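Local coordinates for folylpolyglutamate synthase protein FOLC (Mycobacterium tuberculosis, PDB 2VOS), which probably attaches glutamate to dihydropteroate and successively to tetrahydrofolate at the expense of ATP, making dihydrofolate and folylpolyglutamates, at residues E434-A439 and A475-T480. Sequence-based numbering, arbitrary orientation.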
loop_
_atom_site.group_PDB
_atom_site.type_symbol
_atom_site.label_atom_id
_atom_site.label_comp_id
_atom_site.label_asym_id
_atom_site.label_seq_id
_atom_site.Cartn_x
_atom_site.Cartn_y
_atom_site.Cartn_z
ATOM N N GLU A 434 15.020 6.505 22.014
ATOM C CA GLU A 434 15.959 5.614 21.337
ATOM C C GLU A 434 15.256 4.558 20.510
ATOM O O GLU A 434 15.820 4.065 19.507
ATOM C CB GLU A 434 16.898 4.931 22.338
ATOM C CG GLU A 434 17.808 5.906 23.141
ATOM C CD GLU A 434 18.857 5.169 24.011
ATOM O OE1 GLU A 434 19.160 3.975 23.736
ATOM O OE2 GLU A 434 19.387 5.781 24.975
ATOM N N ASN A 435 14.046 4.164 20.919
ATOM C CA ASN A 435 13.334 3.136 20.182
ATOM C C ASN A 435 11.822 3.348 20.306
ATOM O O ASN A 435 11.332 4.183 21.101
ATOM C CB ASN A 435 13.733 1.737 20.671
ATOM C CG ASN A 435 13.401 1.523 22.129
ATOM O OD1 ASN A 435 12.254 1.701 22.539
ATOM N ND2 ASN A 435 14.398 1.177 22.919
ATOM N N LEU A 436 11.095 2.611 19.492
ATOM C CA LEU A 436 9.685 2.782 19.364
ATOM C C LEU A 436 8.902 2.566 20.652
ATOM O O LEU A 436 7.932 3.303 20.942
ATOM C CB LEU A 436 9.182 1.839 18.259
ATOM C CG LEU A 436 7.744 2.068 17.869
ATOM C CD1 LEU A 436 7.572 3.485 17.351
ATOM C CD2 LEU A 436 7.287 1.040 16.780
ATOM N N ARG A 437 9.254 1.531 21.415
ATOM C CA ARG A 437 8.561 1.316 22.666
ATOM C C ARG A 437 8.793 2.493 23.604
ATOM O O ARG A 437 7.865 2.984 24.225
ATOM C CB ARG A 437 9.027 0.009 23.320
ATOM C CG ARG A 437 8.249 -0.385 24.586
ATOM C CD ARG A 437 8.686 -1.805 25.083
ATOM N NE ARG A 437 8.681 -2.773 23.968
ATOM C CZ ARG A 437 8.988 -4.066 24.081
ATOM N NH1 ARG A 437 9.332 -4.573 25.276
ATOM N NH2 ARG A 437 8.960 -4.860 23.008
ATOM N N ASP A 438 10.031 2.943 23.722
ATOM C CA ASP A 438 10.308 4.139 24.515
ATOM C C ASP A 438 9.463 5.351 24.013
ATOM O O ASP A 438 8.921 6.120 24.829
ATOM C CB ASP A 438 11.801 4.504 24.442
ATOM C CG ASP A 438 12.716 3.633 25.366
ATOM O OD1 ASP A 438 12.269 2.652 26.026
ATOM O OD2 ASP A 438 13.922 3.988 25.413
ATOM N N ALA A 439 9.407 5.544 22.696
ATOM C CA ALA A 439 8.738 6.699 22.096
ATOM C C ALA A 439 7.266 6.662 22.449
ATOM O O ALA A 439 6.706 7.681 22.838
ATOM C CB ALA A 439 8.882 6.725 20.614
ATOM N N ALA A 475 4.720 1.900 11.365
ATOM C CA ALA A 475 3.386 1.367 11.533
ATOM C C ALA A 475 3.380 -0.127 11.807
ATOM O O ALA A 475 2.700 -0.586 12.741
ATOM C CB ALA A 475 2.523 1.727 10.307
ATOM N N GLY A 476 4.141 -0.903 11.034
ATOM C CA GLY A 476 4.188 -2.334 11.204
ATOM C C GLY A 476 4.773 -2.752 12.531
ATOM O O GLY A 476 4.191 -3.630 13.223
ATOM N N ALA A 477 5.874 -2.104 12.947
ATOM C CA ALA A 477 6.485 -2.468 14.256
ATOM C C ALA A 477 5.533 -2.182 15.403
ATOM O O ALA A 477 5.402 -2.949 16.333
ATOM C CB ALA A 477 7.851 -1.734 14.501
ATOM N N ALA A 478 4.852 -1.056 15.322
ATOM C CA ALA A 478 3.862 -0.676 16.306
ATOM C C ALA A 478 2.703 -1.673 16.300
ATOM O O ALA A 478 2.206 -2.026 17.382
ATOM C CB ALA A 478 3.357 0.783 16.032
ATOM N N ARG A 479 2.274 -2.147 15.124
ATOM C CA ARG A 479 1.175 -3.044 15.074
ATOM C C ARG A 479 1.527 -4.350 15.867
ATOM O O ARG A 479 0.678 -4.943 16.584
ATOM C CB ARG A 479 0.785 -3.330 13.608
ATOM C CG ARG A 479 -0.629 -3.943 13.485
ATOM C CD ARG A 479 -1.151 -3.898 11.994
ATOM N NE ARG A 479 -2.598 -4.117 11.955
ATOM C CZ ARG A 479 -3.184 -5.306 11.988
ATOM N NH1 ARG A 479 -2.460 -6.421 12.039
ATOM N NH2 ARG A 479 -4.517 -5.384 11.992
ATOM N N THR A 480 2.767 -4.813 15.723
ATOM C CA THR A 480 3.259 -5.978 16.439
ATOM C C THR A 480 3.369 -5.697 17.964
ATOM O O THR A 480 2.997 -6.532 18.780
ATOM C CB THR A 480 4.616 -6.372 15.849
ATOM O OG1 THR A 480 4.433 -6.897 14.519
ATOM C CG2 THR A 480 5.338 -7.404 16.736
#
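Leu436, in the first turn of helix 436-451, reaches across to Ala477 and Ala478 on helix 472-481, joining two helices of the α/β glutamate ligase domain found in the Mur ligases and their folate relatives. Helix 436-451 belongs to the β-α-β crossover from edge strand 430-432 to strand 464-469, and helix 472-481 follows that second strand.

The bond from CA to CB of Leu436 points toward the neighbouring helix. CB itself is still 5.4 Å from Ala477 CB, and CG comes no closer than 4.9 Å, to Ala478 CB. With CG anti to the backbone N (chi1 -171°) and CD2 in turn anti to CA, CD2 lies at the end of an extended zigzag; CD1 is turned aside and stays 5.2 Å from Ala478 CB. The touching therefore falls to one methyl. CD2 meets Ala477 CB at 3.6 Å and Ala478 CB at 4.0 Å, entering between these successive methyls. Alanine suits both places: its short side chain lets the leucine tip come close to the helix backbone while still offering it an apolar surface. The side chain of Leu436 also touches Leu481, further along helix 472-481, and Val378 of strand 374-379, while Ala478 rests on Ile350 of strand 347-350, so the contact lies against the mixed sheet that contains both strands. Leucine, branched and apolar, can serve helix and sheet together.

One residue earlier, Asn435 is the N-cap of helix 436-451. Its OD1 accepts from Asp438 N at 2.8 Å in a nearly straight bond (174°), a task suited to a short amide side chain, and so satisfies an N-H of the first turn. On the facing helix, the leucine tip reaches the main chain itself: CD2 lies 3.5 Å from Ala478 N.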